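Galactose mutarotase related enzyme (Lactobacillus casei, PDB 3Q1N) probably binds carbohydrate and may act as a sugar isomerase of the aldose 1-epimerase (galactose mutarotase) type, interconverting the anomers of aldoses. Local coordinates at residues N57-L63 against G265-Y271; P177-G183 against L260-A264; D157-T162 against T219-H225; F142-V148 against P250-P256. Where two conformers were deposited one is given. Numbering follows the deposited sequence.

Contact 1: N57-L63 against G265-Y271; sequences NQDQYRL and GEPTDWY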
# COMPACT_ATOMS: atom_id res chain seq x y z
N ASN A 57 -4.07 -1.02 -18.13
CA ASN A 57 -4.73 -1.68 -19.27
C ASN A 57 -3.69 -1.85 -20.39
O ASN A 57 -3.09 -0.87 -20.85
CB ASN A 57 -5.89 -0.84 -19.77
CG ASN A 57 -7.09 -0.86 -18.83
OD1 ASN A 57 -7.37 -1.87 -18.18
ND2 ASN A 57 -7.83 0.26 -18.77
N GLN A 58 -3.47 -3.12 -20.78
CA GLN A 58 -2.49 -3.46 -21.84
C GLN A 58 -1.12 -2.85 -21.57
O GLN A 58 -0.43 -2.44 -22.52
CB GLN A 58 -3.00 -3.03 -23.21
CG GLN A 58 -4.35 -3.72 -23.57
CD GLN A 58 -5.54 -2.89 -23.17
OE1 GLN A 58 -5.64 -1.75 -23.62
NE2 GLN A 58 -6.46 -3.44 -22.32
N ASP A 59 -0.80 -2.79 -20.29
CA ASP A 59 0.47 -2.24 -19.74
C ASP A 59 0.84 -0.90 -20.34
O ASP A 59 2.01 -0.60 -20.63
CB ASP A 59 1.58 -3.28 -19.90
CG ASP A 59 1.32 -4.55 -19.05
OD1 ASP A 59 0.92 -4.50 -17.86
OD2 ASP A 59 1.59 -5.64 -19.56
N GLN A 60 -0.17 -0.06 -20.51
CA GLN A 60 0.03 1.29 -21.07
C GLN A 60 -1.07 2.21 -20.57
O GLN A 60 -2.01 1.78 -19.86
CB GLN A 60 0.07 1.25 -22.61
CG GLN A 60 -1.25 0.84 -23.24
CD GLN A 60 -1.12 0.51 -24.74
OE1 GLN A 60 -1.48 1.32 -25.59
NE2 GLN A 60 -0.66 -0.68 -25.05
N TYR A 61 -0.92 3.49 -20.87
CA TYR A 61 -1.88 4.50 -20.52
C TYR A 61 -1.73 5.71 -21.40
O TYR A 61 -0.84 5.77 -22.25
CB TYR A 61 -1.70 4.90 -19.07
CG TYR A 61 -0.46 5.72 -18.78
CD1 TYR A 61 0.78 5.13 -18.75
CD2 TYR A 61 -0.52 7.08 -18.53
CE1 TYR A 61 1.96 5.87 -18.48
CE2 TYR A 61 0.64 7.83 -18.25
CZ TYR A 61 1.87 7.22 -18.23
OH TYR A 61 3.04 7.93 -17.99
N ARG A 62 -2.61 6.68 -21.22
CA ARG A 62 -2.55 7.92 -21.98
C ARG A 62 -2.29 9.14 -21.12
O ARG A 62 -2.70 9.21 -19.94
CB ARG A 62 -3.85 8.15 -22.73
CG ARG A 62 -4.01 7.27 -23.96
CD ARG A 62 -5.45 7.21 -24.39
NE ARG A 62 -5.89 8.48 -24.99
CZ ARG A 62 -7.10 9.04 -24.83
NH1 ARG A 62 -8.03 8.50 -24.04
NH2 ARG A 62 -7.39 10.18 -25.47
N LEU A 63 -1.62 10.13 -21.74
CA LEU A 63 -1.61 11.51 -21.24
C LEU A 63 -2.20 12.34 -22.36
O LEU A 63 -1.52 12.64 -23.34
CB LEU A 63 -0.20 11.98 -20.84
CG LEU A 63 0.42 11.20 -19.70
CD1 LEU A 63 1.94 11.42 -19.60
CD2 LEU A 63 -0.32 11.55 -18.37
N GLY A 265 -10.57 -2.20 -19.80
CA GLY A 265 -11.00 -1.65 -21.07
C GLY A 265 -9.82 -1.03 -21.81
O GLY A 265 -8.69 -1.51 -21.68
N GLU A 266 -10.06 0.09 -22.48
CA GLU A 266 -9.02 0.76 -23.25
C GLU A 266 -8.04 1.52 -22.34
O GLU A 266 -8.35 1.80 -21.18
CB GLU A 266 -9.66 1.69 -24.29
CG GLU A 266 -10.38 2.86 -23.65
CD GLU A 266 -11.04 3.74 -24.67
OE1 GLU A 266 -11.89 3.25 -25.46
OE2 GLU A 266 -10.71 4.94 -24.66
N PRO A 267 -6.85 1.82 -22.84
CA PRO A 267 -5.90 2.61 -22.06
C PRO A 267 -6.52 3.95 -21.58
O PRO A 267 -7.27 4.64 -22.32
CB PRO A 267 -4.74 2.81 -23.03
CG PRO A 267 -4.80 1.55 -23.83
CD PRO A 267 -6.25 1.43 -24.14
N THR A 268 -6.24 4.28 -20.32
CA THR A 268 -6.91 5.36 -19.62
C THR A 268 -6.08 6.62 -19.63
O THR A 268 -4.89 6.55 -19.43
CB THR A 268 -7.11 4.98 -18.15
OG1 THR A 268 -7.70 3.66 -18.08
CG2 THR A 268 -8.01 6.01 -17.50
N ASP A 269 -6.70 7.76 -19.89
CA ASP A 269 -6.03 9.05 -19.69
C ASP A 269 -5.80 9.26 -18.22
O ASP A 269 -6.75 9.33 -17.41
CB ASP A 269 -6.91 10.14 -20.27
CG ASP A 269 -6.32 11.54 -20.15
OD1 ASP A 269 -5.15 11.70 -19.77
OD2 ASP A 269 -7.08 12.50 -20.47
N TRP A 270 -4.55 9.36 -17.83
CA TRP A 270 -4.28 9.55 -16.40
C TRP A 270 -4.77 10.87 -15.83
O TRP A 270 -4.90 11.00 -14.60
CB TRP A 270 -2.81 9.38 -16.09
CG TRP A 270 -2.39 7.95 -15.87
CD1 TRP A 270 -3.04 6.84 -16.31
CD2 TRP A 270 -1.25 7.49 -15.15
NE1 TRP A 270 -2.37 5.72 -15.94
CE2 TRP A 270 -1.25 6.08 -15.23
CE3 TRP A 270 -0.22 8.12 -14.46
CZ2 TRP A 270 -0.25 5.31 -14.64
CZ3 TRP A 270 0.75 7.37 -13.89
CH2 TRP A 270 0.73 5.98 -13.97
N TYR A 271 -5.09 11.82 -16.69
CA TYR A 271 -5.72 13.06 -16.24
C TYR A 271 -7.18 12.90 -15.84
O TYR A 271 -7.77 13.83 -15.25
CB TYR A 271 -5.61 14.14 -17.32
CG TYR A 271 -4.18 14.62 -17.50
CD1 TYR A 271 -3.48 15.24 -16.45
CD2 TYR A 271 -3.51 14.50 -18.73
CE1 TYR A 271 -2.15 15.67 -16.61
CE2 TYR A 271 -2.17 14.91 -18.89
CZ TYR A 271 -1.51 15.53 -17.83
OH TYR A 271 -0.22 15.95 -18.03
O HOH W 1 -4.49 2.44 -18.92
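P267 is the main bump of this contact. Its ring fits into a hollow framed by N57, Q58, Q60 and Y61, with Q58 OE1 3.3 Å from P267 CD, Q60 CG 3.7 Å from P267 CG and Y61 CA 4.2 Å from P267 CB. At one end of the hollow, Q58 NE2 donates to G265 O (3.0 Å, 167°) and N57 ND2 weakly to E266 O (2.9 Å, 130°), although N57 also bonds Q263. Further along, the backbones meet in a single bridge at R62 and D269: R62 N reaches T268 O at 2.9 Å and W270 N reaches R62 O at 2.8 Å, both at 169°. A water joins Q60 O (2.7 Å) to T268 N (2.9 Å), filling the gap beside this bridge. The second interlocking pair is aromatic. The Y61 ring lies face-to-face on the five-membered ring of W270, centroids 4.0 Å apart and planes at 27°. L63 CD2 touches both W270 CB (4.0 Å) and Y271 CE2 (3.9 Å). D269 OD1 accepts from Y271 N, two residues on, at 3.1 Å in an Asx turn, and also bonds G64 N. The strand 60-63 thus has the 265-271 loop along one edge and its hairpin partner 66-69 along the other, while P137 of strand 136-147 packs against L63, W270 and Y271, and Y61 OH bonds K104 O at the C-terminal end of helix 99-104.

Contact 2: P177-G183 against L260-A264; sequences PVPFRNG and LPDQA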
# COMPACT_ATOMS: atom_id res chain seq x y z
N PRO A 177 -11.20 -8.23 -15.04
CA PRO A 177 -10.54 -9.46 -14.63
C PRO A 177 -9.51 -9.17 -13.57
O PRO A 177 -8.85 -8.13 -13.63
CB PRO A 177 -9.78 -9.88 -15.89
CG PRO A 177 -9.47 -8.63 -16.54
CD PRO A 177 -10.53 -7.64 -16.20
N VAL A 178 -9.40 -10.03 -12.57
CA VAL A 178 -8.46 -9.79 -11.49
C VAL A 178 -7.06 -9.56 -12.10
O VAL A 178 -6.66 -10.26 -13.04
CB VAL A 178 -8.49 -10.95 -10.44
CG1 VAL A 178 -8.10 -12.30 -11.07
CG2 VAL A 178 -7.63 -10.61 -9.25
N PRO A 179 -6.32 -8.54 -11.59
CA PRO A 179 -6.58 -7.58 -10.50
C PRO A 179 -7.09 -6.19 -10.96
O PRO A 179 -6.93 -5.20 -10.26
CB PRO A 179 -5.19 -7.44 -9.86
CG PRO A 179 -4.25 -7.49 -11.09
CD PRO A 179 -4.97 -8.32 -12.15
N PHE A 180 -7.69 -6.11 -12.14
CA PHE A 180 -8.31 -4.86 -12.61
C PHE A 180 -9.68 -4.68 -11.97
O PHE A 180 -10.33 -5.63 -11.59
CB PHE A 180 -8.52 -4.85 -14.12
CG PHE A 180 -7.23 -4.90 -14.94
CD1 PHE A 180 -6.67 -6.09 -15.34
CD2 PHE A 180 -6.62 -3.73 -15.32
CE1 PHE A 180 -5.51 -6.10 -16.10
CE2 PHE A 180 -5.49 -3.71 -16.11
CZ PHE A 180 -4.91 -4.91 -16.49
N ARG A 181 -10.14 -3.44 -11.93
CA ARG A 181 -11.52 -3.12 -11.55
C ARG A 181 -12.52 -3.27 -12.70
O ARG A 181 -12.18 -3.04 -13.87
CB ARG A 181 -11.58 -1.68 -11.02
CG ARG A 181 -10.71 -1.44 -9.78
CD ARG A 181 -10.94 -0.09 -9.13
NE ARG A 181 -10.74 0.99 -10.08
CZ ARG A 181 -11.67 1.71 -10.67
NH1 ARG A 181 -12.97 1.42 -10.54
NH2 ARG A 181 -11.28 2.68 -11.49
N ASN A 182 -13.76 -3.61 -12.34
CA ASN A 182 -14.85 -3.68 -13.30
C ASN A 182 -15.67 -2.40 -13.40
O ASN A 182 -16.53 -2.35 -14.26
CB ASN A 182 -15.77 -4.88 -13.00
CG ASN A 182 -16.59 -4.73 -11.73
OD1 ASN A 182 -16.59 -3.71 -11.08
ND2 ASN A 182 -17.37 -5.78 -11.38
N GLY A 183 -15.43 -1.42 -12.52
CA GLY A 183 -16.17 -0.15 -12.49
C GLY A 183 -17.32 0.00 -11.48
O GLY A 183 -17.92 1.10 -11.43
N LEU A 260 -6.15 3.89 -7.50
CA LEU A 260 -6.84 2.63 -7.77
C LEU A 260 -6.27 1.97 -9.01
O LEU A 260 -5.83 2.66 -9.94
CB LEU A 260 -8.32 2.90 -8.03
CG LEU A 260 -9.21 3.40 -6.88
CD1 LEU A 260 -10.54 3.86 -7.37
CD2 LEU A 260 -9.30 2.31 -5.83
N PRO A 261 -6.30 0.62 -9.05
CA PRO A 261 -5.97 -0.04 -10.31
C PRO A 261 -6.89 0.43 -11.43
O PRO A 261 -7.99 0.91 -11.18
CB PRO A 261 -6.27 -1.52 -10.02
CG PRO A 261 -6.27 -1.61 -8.47
CD PRO A 261 -6.76 -0.31 -8.01
N ASP A 262 -6.48 0.25 -12.68
CA ASP A 262 -7.31 0.63 -13.78
C ASP A 262 -8.64 -0.14 -13.80
O ASP A 262 -8.73 -1.31 -13.41
CB ASP A 262 -6.61 0.33 -15.10
CG ASP A 262 -5.92 1.54 -15.74
OD1 ASP A 262 -6.30 2.72 -15.48
OD2 ASP A 262 -5.02 1.29 -16.57
N GLN A 263 -9.65 0.56 -14.29
CA GLN A 263 -10.90 -0.08 -14.73
C GLN A 263 -10.64 -0.71 -16.09
O GLN A 263 -10.14 -0.07 -16.99
CB GLN A 263 -12.03 0.95 -14.83
CG GLN A 263 -13.29 0.30 -15.38
CD GLN A 263 -14.56 1.12 -15.25
OE1 GLN A 263 -14.60 2.17 -14.57
NE2 GLN A 263 -15.62 0.66 -15.93
N ALA A 264 -11.00 -1.99 -16.23
CA ALA A 264 -10.77 -2.78 -17.46
C ALA A 264 -11.31 -2.08 -18.71
O ALA A 264 -12.37 -1.48 -18.71
CB ALA A 264 -11.42 -4.15 -17.33
O HOH W 2 -8.57 3.73 -11.71
O HOH W 3 -13.16 4.05 -13.17
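This is a short, bridge-like backbone contact, partly buried, between the loop that follows strand 251-258 and the turn leading into strand 181-182. Its evidence is a pair of main-chain hydrogen bonds around R181: R181 N to D262 O (3.0 Å, 154°) and A264 N to R181 O (2.8 Å, 170°), with the CA atoms of R181 and Q263 4.4 Å apart. The R181 side chain adds a third bond, NE to P261 O at 3.0 Å, and its guanidinium is sandwiched between L260 CD1 over one face and Q263 CB over the other. Two waters accept from R181 NH2 at 2.9 Å each; one can donate to P261 O (2.9 Å), the other donates to Q263 OE1 (2.8 Å). G183 CA packs 3.4 Å from Q263 CD, where a side chain would clash. On the other side of the bridge, P177 CD touches A264 CB at 3.8 Å. D262 directs its carboxylate to N57 instead. The arrangement is that of an isolated beta bridge reinforced by an arginine, tying together two connecting segments of an aldose 1-epimerase-type beta-sandwich.

Contact 3: D157-T162 against T219-H225; sequences DDYDLT and TLASPHH. With NO3 (nitrate ion), chain F; EDO (1,2-ethanediol), chain L.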
# COMPACT_ATOMS: atom_id res chain seq x y z
N ASP A 157 -6.59 -17.70 11.09
CA ASP A 157 -7.12 -18.04 12.43
C ASP A 157 -7.99 -16.95 13.04
O ASP A 157 -7.58 -16.28 14.01
CB ASP A 157 -5.97 -18.40 13.37
CG ASP A 157 -6.44 -18.97 14.70
OD1 ASP A 157 -7.61 -19.43 14.79
OD2 ASP A 157 -5.61 -19.01 15.66
N ASP A 158 -9.19 -16.79 12.49
CA ASP A 158 -10.20 -15.86 12.99
C ASP A 158 -9.72 -14.39 13.05
O ASP A 158 -9.88 -13.71 14.05
CB ASP A 158 -10.73 -16.35 14.34
CG ASP A 158 -11.34 -17.74 14.25
OD1 ASP A 158 -11.83 -18.11 13.14
OD2 ASP A 158 -11.34 -18.43 15.29
N TYR A 159 -9.17 -13.92 11.93
CA TYR A 159 -8.75 -12.53 11.78
C TYR A 159 -9.87 -11.73 11.14
O TYR A 159 -10.55 -12.19 10.18
CB TYR A 159 -7.49 -12.42 10.92
CG TYR A 159 -6.22 -12.75 11.69
CD1 TYR A 159 -5.79 -14.07 11.85
CD2 TYR A 159 -5.49 -11.75 12.28
CE1 TYR A 159 -4.70 -14.37 12.60
CE2 TYR A 159 -4.35 -12.03 13.00
CZ TYR A 159 -3.96 -13.34 13.17
OH TYR A 159 -2.83 -13.67 13.88
N ASP A 160 -10.08 -10.53 11.67
CA ASP A 160 -11.02 -9.59 11.09
C ASP A 160 -10.30 -8.27 10.91
O ASP A 160 -9.27 -8.02 11.54
CB ASP A 160 -12.23 -9.29 12.03
CG ASP A 160 -13.16 -10.49 12.29
OD1 ASP A 160 -13.14 -11.56 11.66
OD2 ASP A 160 -13.93 -10.34 13.26
N LEU A 161 -10.82 -7.45 9.99
CA LEU A 161 -10.49 -6.06 9.92
C LEU A 161 -11.64 -5.31 10.55
O LEU A 161 -12.79 -5.52 10.18
CB LEU A 161 -10.33 -5.61 8.47
CG LEU A 161 -9.65 -4.27 8.31
CD1 LEU A 161 -8.19 -4.40 8.62
CD2 LEU A 161 -9.86 -3.71 6.88
N THR A 162 -11.34 -4.46 11.51
CA THR A 162 -12.34 -3.61 12.14
C THR A 162 -12.00 -2.18 11.78
O THR A 162 -10.82 -1.79 11.86
CB THR A 162 -12.38 -3.82 13.67
OG1 THR A 162 -12.59 -5.20 13.95
CG2 THR A 162 -13.51 -3.03 14.30
N THR A 219 -8.04 -1.95 12.04
CA THR A 219 -7.32 -2.90 12.90
C THR A 219 -7.40 -4.31 12.34
O THR A 219 -8.49 -4.80 12.08
CB THR A 219 -7.86 -2.87 14.35
OG1 THR A 219 -7.60 -1.58 14.90
CG2 THR A 219 -7.23 -3.92 15.21
N LEU A 220 -6.23 -4.95 12.21
CA LEU A 220 -6.07 -6.36 11.79
C LEU A 220 -5.76 -7.12 13.08
O LEU A 220 -4.73 -6.89 13.73
CB LEU A 220 -4.95 -6.51 10.77
CG LEU A 220 -4.57 -7.94 10.41
CD1 LEU A 220 -5.69 -8.69 9.67
CD2 LEU A 220 -3.27 -7.92 9.58
N ALA A 221 -6.68 -7.99 13.48
CA ALA A 221 -6.58 -8.68 14.76
C ALA A 221 -7.35 -10.00 14.76
O ALA A 221 -8.35 -10.15 14.05
CB ALA A 221 -7.13 -7.80 15.87
N SER A 222 -6.93 -10.88 15.65
CA SER A 222 -7.62 -12.13 15.98
C SER A 222 -7.68 -12.27 17.49
O SER A 222 -6.70 -11.96 18.16
CB SER A 222 -6.85 -13.33 15.41
OG SER A 222 -7.25 -14.55 16.02
N PRO A 223 -8.82 -12.73 18.02
CA PRO A 223 -8.90 -12.93 19.47
C PRO A 223 -7.94 -14.01 19.97
O PRO A 223 -7.71 -14.09 21.18
CB PRO A 223 -10.35 -13.37 19.68
CG PRO A 223 -10.78 -13.95 18.37
CD PRO A 223 -10.06 -13.12 17.34
N HIS A 224 -7.39 -14.83 19.07
CA HIS A 224 -6.48 -15.91 19.49
C HIS A 224 -5.01 -15.53 19.43
O HIS A 224 -4.17 -16.39 19.71
CB HIS A 224 -6.64 -17.15 18.60
CG HIS A 224 -8.04 -17.63 18.45
ND1 HIS A 224 -8.82 -17.98 19.53
CD2 HIS A 224 -8.80 -17.83 17.35
CE1 HIS A 224 -10.01 -18.36 19.10
NE2 HIS A 224 -10.02 -18.27 17.78
N HIS A 225 -4.69 -14.29 19.06
CA HIS A 225 -3.30 -13.89 18.86
C HIS A 225 -2.97 -12.59 19.51
O HIS A 225 -3.72 -11.61 19.38
CB HIS A 225 -2.99 -13.83 17.37
CG HIS A 225 -3.04 -15.17 16.75
ND1 HIS A 225 -1.96 -16.01 16.74
CD2 HIS A 225 -4.08 -15.88 16.25
CE1 HIS A 225 -2.32 -17.18 16.25
NE2 HIS A 225 -3.60 -17.13 15.94
N NO3 F . -10.60 0.03 14.90
O1 NO3 F . -9.32 0.50 14.66
O2 NO3 F . -11.69 0.60 14.24
O3 NO3 F . -10.82 -1.00 15.82
C1 EDO L . -2.79 -20.76 15.37
O1 EDO L . -3.09 -20.40 16.74
C2 EDO L . -1.50 -20.17 14.77
O2 EDO L . -0.29 -20.49 15.51
O HOH W 4 -11.42 -11.55 14.67
O HOH W 5 -10.12 -6.49 14.12
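Strands 160-162 and 219-221 run antiparallel, their axes 4.9 Å apart at closest and 152° between directions, as neighbours in the large antiparallel sheet of this galactose mutarotase-like beta-sandwich. D160 with A221 and T162 with T219 are hydrogen-bonded pairs: D160 N to A221 O is 3.0 Å, A221 N to D160 O 3.2 Å, T162 N to T219 O 2.9 Å and T219 N to T162 O 2.8 Å. Between them lies the non-hydrogen-bonded pair L161 and L220, whose side chains share one face of the sheet. Beyond the strands, the type I turn S222-H225 closes on 157-159. Y159 receives S222 CB over its ring face, 3.5 Å from the centroid and 3° off the normal, a CH-pi contact, while its hydroxyl bonds G149 N. Two histidines grip neighbouring carboxylates: H224 NE2 donates to D158 OD2 at 2.8 Å, and H225 NE2 to D157 OD2, also at 2.8 Å. S222 OG has two roles, donating to D157 O at 2.7 Å and accepting from H224 N at 3.1 Å in an ST turn.

Contact 4: F142-V148 against P250-P256; sequences FHPAFNV and PFIAVEP. With EDO (1,2-ethanediol), chain J; EDO (1,2-ethanediol), chain I.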
# COMPACT_ATOMS: atom_id res chain seq x y z
N PHE A 142 0.88 2.07 -0.57
CA PHE A 142 1.84 1.33 0.28
C PHE A 142 1.22 -0.08 0.47
O PHE A 142 0.02 -0.19 0.75
CB PHE A 142 1.98 2.12 1.58
CG PHE A 142 2.80 1.45 2.68
CD1 PHE A 142 4.01 0.82 2.44
CD2 PHE A 142 2.35 1.51 3.96
CE1 PHE A 142 4.72 0.25 3.47
CE2 PHE A 142 3.04 0.97 4.99
CZ PHE A 142 4.22 0.34 4.76
N HIS A 143 2.02 -1.13 0.32
CA HIS A 143 1.58 -2.52 0.16
C HIS A 143 2.19 -3.48 1.21
O HIS A 143 2.76 -4.51 0.87
CB HIS A 143 2.03 -2.92 -1.29
CG HIS A 143 1.37 -4.15 -1.87
ND1 HIS A 143 1.54 -5.41 -1.36
CD2 HIS A 143 0.65 -4.30 -3.01
CE1 HIS A 143 0.92 -6.30 -2.12
NE2 HIS A 143 0.38 -5.65 -3.15
N PRO A 144 2.02 -3.20 2.53
CA PRO A 144 2.65 -4.07 3.54
C PRO A 144 1.89 -5.37 3.71
O PRO A 144 0.68 -5.36 3.81
CB PRO A 144 2.55 -3.24 4.81
CG PRO A 144 1.40 -2.34 4.60
CD PRO A 144 1.50 -1.97 3.15
N ALA A 145 2.62 -6.46 3.81
CA ALA A 145 2.05 -7.77 4.15
C ALA A 145 2.43 -8.05 5.61
O ALA A 145 3.58 -7.93 6.00
CB ALA A 145 2.65 -8.83 3.27
N PHE A 146 1.42 -8.38 6.39
CA PHE A 146 1.55 -8.64 7.82
C PHE A 146 1.41 -10.10 8.14
O PHE A 146 0.49 -10.78 7.65
CB PHE A 146 0.47 -7.89 8.57
CG PHE A 146 0.61 -6.39 8.47
CD1 PHE A 146 1.66 -5.74 9.12
CD2 PHE A 146 -0.22 -5.66 7.65
CE1 PHE A 146 1.82 -4.37 9.03
CE2 PHE A 146 -0.05 -4.28 7.52
CZ PHE A 146 0.96 -3.64 8.20
N ASN A 147 2.31 -10.59 8.96
CA ASN A 147 2.22 -12.00 9.42
C ASN A 147 0.91 -12.22 10.20
O ASN A 147 0.50 -11.33 10.98
CB ASN A 147 3.41 -12.35 10.28
CG ASN A 147 4.70 -12.31 9.50
OD1 ASN A 147 4.81 -13.00 8.48
ND2 ASN A 147 5.65 -11.48 9.93
N VAL A 148 0.28 -13.38 9.97
CA VAL A 148 -0.91 -13.83 10.70
C VAL A 148 -0.83 -15.31 11.05
O VAL A 148 -0.15 -16.07 10.37
CB VAL A 148 -2.24 -13.56 9.91
CG1 VAL A 148 -2.41 -12.05 9.66
CG2 VAL A 148 -2.28 -14.35 8.59
N PRO A 250 0.68 -17.49 5.19
CA PRO A 250 0.55 -17.07 6.59
C PRO A 250 0.72 -15.55 6.73
O PRO A 250 1.41 -15.07 7.63
CB PRO A 250 1.70 -17.82 7.27
CG PRO A 250 2.76 -17.84 6.20
CD PRO A 250 2.04 -18.02 4.90
N PHE A 251 0.12 -14.82 5.80
CA PHE A 251 0.09 -13.32 5.86
C PHE A 251 -1.14 -12.75 5.21
O PHE A 251 -1.77 -13.39 4.38
CB PHE A 251 1.38 -12.71 5.28
CG PHE A 251 1.48 -12.71 3.75
CD1 PHE A 251 0.80 -11.78 2.96
CD2 PHE A 251 2.30 -13.63 3.11
CE1 PHE A 251 0.94 -11.77 1.56
CE2 PHE A 251 2.45 -13.61 1.71
CZ PHE A 251 1.76 -12.72 0.95
N ILE A 252 -1.48 -11.53 5.61
CA ILE A 252 -2.52 -10.73 4.99
C ILE A 252 -1.95 -9.34 4.83
O ILE A 252 -1.34 -8.82 5.78
CB ILE A 252 -3.80 -10.70 5.85
CG1 ILE A 252 -4.39 -12.10 5.99
CG2 ILE A 252 -4.87 -9.73 5.17
CD1 ILE A 252 -5.52 -12.17 7.04
N ALA A 253 -2.03 -8.81 3.59
CA ALA A 253 -1.66 -7.44 3.31
C ALA A 253 -2.84 -6.50 3.50
O ALA A 253 -3.98 -6.81 3.13
CB ALA A 253 -1.08 -7.31 1.86
N VAL A 254 -2.55 -5.33 4.07
CA VAL A 254 -3.56 -4.30 4.33
C VAL A 254 -2.91 -3.03 3.85
O VAL A 254 -1.93 -2.56 4.44
CB VAL A 254 -3.98 -4.24 5.83
CG1 VAL A 254 -5.16 -3.23 5.97
CG2 VAL A 254 -4.38 -5.65 6.36
N GLU A 255 -3.41 -2.50 2.72
CA GLU A 255 -2.66 -1.64 1.84
C GLU A 255 -3.31 -0.28 1.65
O GLU A 255 -4.35 -0.17 0.98
CB GLU A 255 -2.50 -2.34 0.49
CG GLU A 255 -2.06 -3.83 0.54
CD GLU A 255 -2.19 -4.51 -0.80
OE1 GLU A 255 -2.62 -3.86 -1.78
OE2 GLU A 255 -1.88 -5.72 -0.91
N PRO A 256 -2.73 0.77 2.25
CA PRO A 256 -3.30 2.09 2.03
C PRO A 256 -3.11 2.54 0.58
O PRO A 256 -1.98 2.52 0.09
CB PRO A 256 -2.51 2.97 3.02
CG PRO A 256 -2.02 2.04 4.10
CD PRO A 256 -1.70 0.78 3.32
C1 EDO J . -2.97 -6.34 -4.01
O1 EDO J . -2.71 -4.95 -4.27
C2 EDO J . -2.31 -7.27 -5.00
O2 EDO J . -0.87 -7.11 -5.02
C1 EDO I . 0.41 -8.36 12.55
O1 EDO I . 0.99 -8.90 13.74
C2 EDO I . -1.10 -8.52 12.57
O2 EDO I . -1.44 -9.91 12.61
O HOH W 6 4.02 -15.67 8.71
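A histidine in the break of one strand and a glutamate on its partner meet here without a direct hydrogen bond. E255 OE2 lies over one face of the H143 ring, 3.1 Å from H143 CE1, and its 3.2 Å approach to H143 NE2 has a poor angle. A bound 1,2-ethanediol, probably from the crystallisation liquor, spans the two instead: H143 NE2 donates to its O2 at 2.7 Å (167°), and its O1 donates to E255 OE1 at 2.7 Å. Behind this polar pair the backbones are antiparallel, with strand axes 4.3 Å apart at closest and 141° between directions. F146 and I252 form the hydrogen-bonded pair, F146 N to I252 O and I252 N to F146 O both 2.9 Å. The flanking pairs A145 with A253 and N147 with F251 are non-hydrogen-bonded; the CA atoms of A145 and A253 come to 3.8 Å, a closeness their small side chains allow. Where the strand is interrupted around H143 and P144, pairing continues through V254 N to P144 O (3.2 Å) and F142 N to P256 O (3.0 Å). A145 CB packs on F251 CD1 at 3.5 Å, and V148 CG2 on I252 CG1 at 4.0 Å. W42 and W242 meet the H143 ring. A diol held by histidine and glutamate beside tryptophans is consistent with the sugar-binding pocket of the aldose 1-epimerase family, in which a histidine and a glutamate serve as catalytic acid and base.

Overall arrangement
Along the chain the segments come in the order 57-63, 142-148, 157-162, 177-183, 219-225, 250-256, 260-264 and 265-271, so contact 1 spans the other three, contact 3 falls within the span of contact 4, and contact 2 crosses both 3 and 4. Contacts 1 and 2, centres 12 Å apart, meet at N57, whose ND2 lies 2.9 Å from Q263 O. Contacts 3 and 4, centres 13 Å apart, lie in different sheets that pack through L220 CD2 and F146 CB (3.9 Å). Contacts 1 and 3 sit on opposite sides of the chain's centre, 38 Å between centres. The continuous 250-271 region thus links the probable sugar site to the peripheral loops.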